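Local structure of lipolytic protein G-D-S-L family (Chitinophaga pinensis, 4Q7Q) at residues G90-Y95 against G168-I173. The protein is of uncharacterised function but probably hydrolyses ester bonds, as expected of a GDSL-type lipase or acylhydrolase of the SGNH superfamily. Residues are numbered along the deposited sequence; the frame is centred on the assembly and turned at random.
Sequences GKLDDY and GRYEQI
The tight part of this contact is the hydrogen bond from Tyr-95 OH to Glu-171 OE2, modelled at 2.4 Å, a length too short to be taken as exact. The carboxylate oxygen lies at the edge of the phenol ring, in its plane, whereas the carboxylate itself is turned 88° from that plane. In Glu-171, chi1 (-71°) sets CG anti to the carbonyl carbon and 3.3 Å from Tyr-95 OH, and the bend at chi2 (-80°) folds OE2 onto the phenol. Its other oxygen, OE1, forms a salt bridge with Arg-116, so the carboxylate is held by two residues. Tyr-95 is buried, its side chain also touching Arg-109 and Ile-112 of helix 104-118. A phenylalanine in its place would probably leave Glu-171 OE2 without this phenol donor and the carboxylate less firmly fixed in rotation. The looser side belongs to solvent-exposed Tyr-170, whose ring edge at CD2 meets Tyr-95 CE2 at 3.8 Å. Leu-92 adds a lighter apolar touch, CD1 standing 4.2 Å from Tyr-170 CG. With only 188 Å² buried, side chains alone join short helix 92-96 to the C-terminal end of helix 157-171, at the periphery of the parallel-sheet alpha/beta fold characteristic of SGNH hydrolases.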
loop_
_atom_site.group_PDB
_atom_site.type_symbol
_atom_site.label_atom_id
_atom_site.label_comp_id
_atom_site.label_asym_id
_atom_site.label_seq_id
_atom_site.Cartn_x
_atom_site.Cartn_y
_atom_site.Cartn_z
ATOM N N GLY A 90 5.399 -11.513 -13.039
ATOM C CA GLY A 90 6.247 -11.439 -14.211
ATOM C C GLY A 90 7.721 -11.507 -13.871
ATOM O O GLY A 90 8.105 -11.941 -12.779
ATOM N N LYS A 91 8.554 -11.087 -14.818
ATOM C CA LYS A 91 9.998 -11.119 -14.635
ATOM C C LYS A 91 10.596 -9.815 -15.133
ATOM O O LYS A 91 9.917 -9.034 -15.793
ATOM C CB LYS A 91 10.611 -12.306 -15.384
ATOM C CG LYS A 91 10.144 -13.683 -14.897
ATOM C CD LYS A 91 10.773 -14.825 -15.703
ATOM C CE LYS A 91 10.444 -16.190 -15.098
ATOM N NZ LYS A 91 10.945 -17.325 -15.934
ATOM N N LEU A 92 11.868 -9.582 -14.837
ATOM C CA LEU A 92 12.507 -8.330 -15.235
ATOM C C LEU A 92 12.412 -8.080 -16.748
ATOM O O LEU A 92 12.339 -6.934 -17.183
ATOM C CB LEU A 92 13.961 -8.286 -14.759
ATOM C CG LEU A 92 14.744 -6.996 -15.042
ATOM C CD1 LEU A 92 14.080 -5.788 -14.400
ATOM C CD2 LEU A 92 16.196 -7.118 -14.587
ATOM N N ASP A 93 12.395 -9.154 -17.537
ATOM C CA ASP A 93 12.214 -9.053 -18.986
ATOM C C ASP A 93 10.948 -8.286 -19.369
ATOM O O ASP A 93 10.920 -7.587 -20.385
ATOM C CB ASP A 93 12.169 -10.451 -19.608
ATOM C CG ASP A 93 11.968 -10.418 -21.112
ATOM O OD1 ASP A 93 10.814 -10.569 -21.564
ATOM O OD2 ASP A 93 12.966 -10.246 -21.844
ATOM N N ASP A 94 9.902 -8.430 -18.557
ATOM C CA ASP A 94 8.644 -7.715 -18.775
ATOM C C ASP A 94 8.763 -6.224 -18.473
ATOM O O ASP A 94 7.954 -5.418 -18.936
ATOM C CB ASP A 94 7.527 -8.317 -17.922
ATOM C CG ASP A 94 7.227 -9.751 -18.292
ATOM O OD1 ASP A 94 6.744 -9.969 -19.418
ATOM O OD2 ASP A 94 7.468 -10.651 -17.463
ATOM N N TYR A 95 9.760 -5.860 -17.678
ATOM C CA TYR A 95 10.034 -4.457 -17.434
ATOM C C TYR A 95 10.940 -3.890 -18.531
ATOM O O TYR A 95 10.789 -2.741 -18.947
ATOM C CB TYR A 95 10.668 -4.237 -16.056
ATOM C CG TYR A 95 10.968 -2.780 -15.816
ATOM C CD1 TYR A 95 10.002 -1.930 -15.293
ATOM C CD2 TYR A 95 12.206 -2.240 -16.161
ATOM C CE1 TYR A 95 10.268 -0.587 -15.101
ATOM C CE2 TYR A 95 12.474 -0.904 -15.977
ATOM C CZ TYR A 95 11.507 -0.085 -15.447
ATOM O OH TYR A 95 11.776 1.243 -15.263
ATOM N N GLY A 168 13.881 -1.200 -8.810
ATOM C CA GLY A 168 14.661 -0.143 -8.191
ATOM C C GLY A 168 16.149 -0.328 -8.427
ATOM O O GLY A 168 16.844 0.609 -8.823
ATOM N N ARG A 169 16.644 -1.541 -8.186
ATOM C CA ARG A 169 18.053 -1.839 -8.413
ATOM C C ARG A 169 18.440 -1.670 -9.879
ATOM O O ARG A 169 19.510 -1.156 -10.180
ATOM C CB ARG A 169 18.399 -3.253 -7.942
ATOM C CG ARG A 169 18.457 -3.402 -6.430
ATOM C CD ARG A 169 18.983 -4.772 -6.017
ATOM N NE ARG A 169 18.024 -5.497 -5.186
ATOM C CZ ARG A 169 17.314 -6.542 -5.602
ATOM N NH1 ARG A 169 16.464 -7.140 -4.779
ATOM N NH2 ARG A 169 17.462 -6.994 -6.841
ATOM N N TYR A 170 17.568 -2.105 -10.782
ATOM C CA TYR A 170 17.853 -2.041 -12.211
ATOM C C TYR A 170 17.940 -0.602 -12.703
ATOM O O TYR A 170 18.811 -0.265 -13.502
ATOM C CB TYR A 170 16.783 -2.804 -12.996
ATOM C CG TYR A 170 16.978 -2.762 -14.493
ATOM C CD1 TYR A 170 18.074 -3.374 -15.086
ATOM C CD2 TYR A 170 16.064 -2.116 -15.315
ATOM C CE1 TYR A 170 18.258 -3.340 -16.456
ATOM C CE2 TYR A 170 16.240 -2.077 -16.687
ATOM C CZ TYR A 170 17.338 -2.691 -17.252
ATOM O OH TYR A 170 17.517 -2.658 -18.616
ATOM N N GLU A 171 17.038 0.242 -12.217
ATOM C CA GLU A 171 16.963 1.628 -12.665
ATOM C C GLU A 171 17.795 2.583 -11.815
ATOM O O GLU A 171 17.892 3.776 -12.127
ATOM C CB GLU A 171 15.505 2.099 -12.671
ATOM C CG GLU A 171 14.645 1.485 -13.755
ATOM C CD GLU A 171 14.841 2.153 -15.105
ATOM O OE1 GLU A 171 15.851 2.869 -15.285
ATOM O OE2 GLU A 171 13.981 1.967 -15.989
ATOM N N GLN A 172 18.392 2.053 -10.749
ATOM C CA GLN A 172 19.058 2.869 -9.736
ATOM C C GLN A 172 18.087 3.908 -9.181
ATOM O O GLN A 172 18.410 5.091 -9.050
ATOM C CB GLN A 172 20.328 3.515 -10.291
ATOM C CG GLN A 172 21.284 2.512 -10.902
ATOM C CD GLN A 172 22.615 3.128 -11.265
ATOM O OE1 GLN A 172 23.150 3.955 -10.526
ATOM N NE2 GLN A 172 23.156 2.732 -12.409
ATOM N N ILE A 173 16.884 3.436 -8.877
ATOM C CA ILE A 173 15.835 4.239 -8.271
ATOM C C ILE A 173 15.669 3.786 -6.827
ATOM O O ILE A 173 15.554 2.595 -6.564
ATOM C CB ILE A 173 14.493 4.036 -9.014
ATOM C CG1 ILE A 173 14.537 4.727 -10.378
ATOM C CG2 ILE A 173 13.324 4.543 -8.185
ATOM C CD1 ILE A 173 14.854 6.195 -10.298
#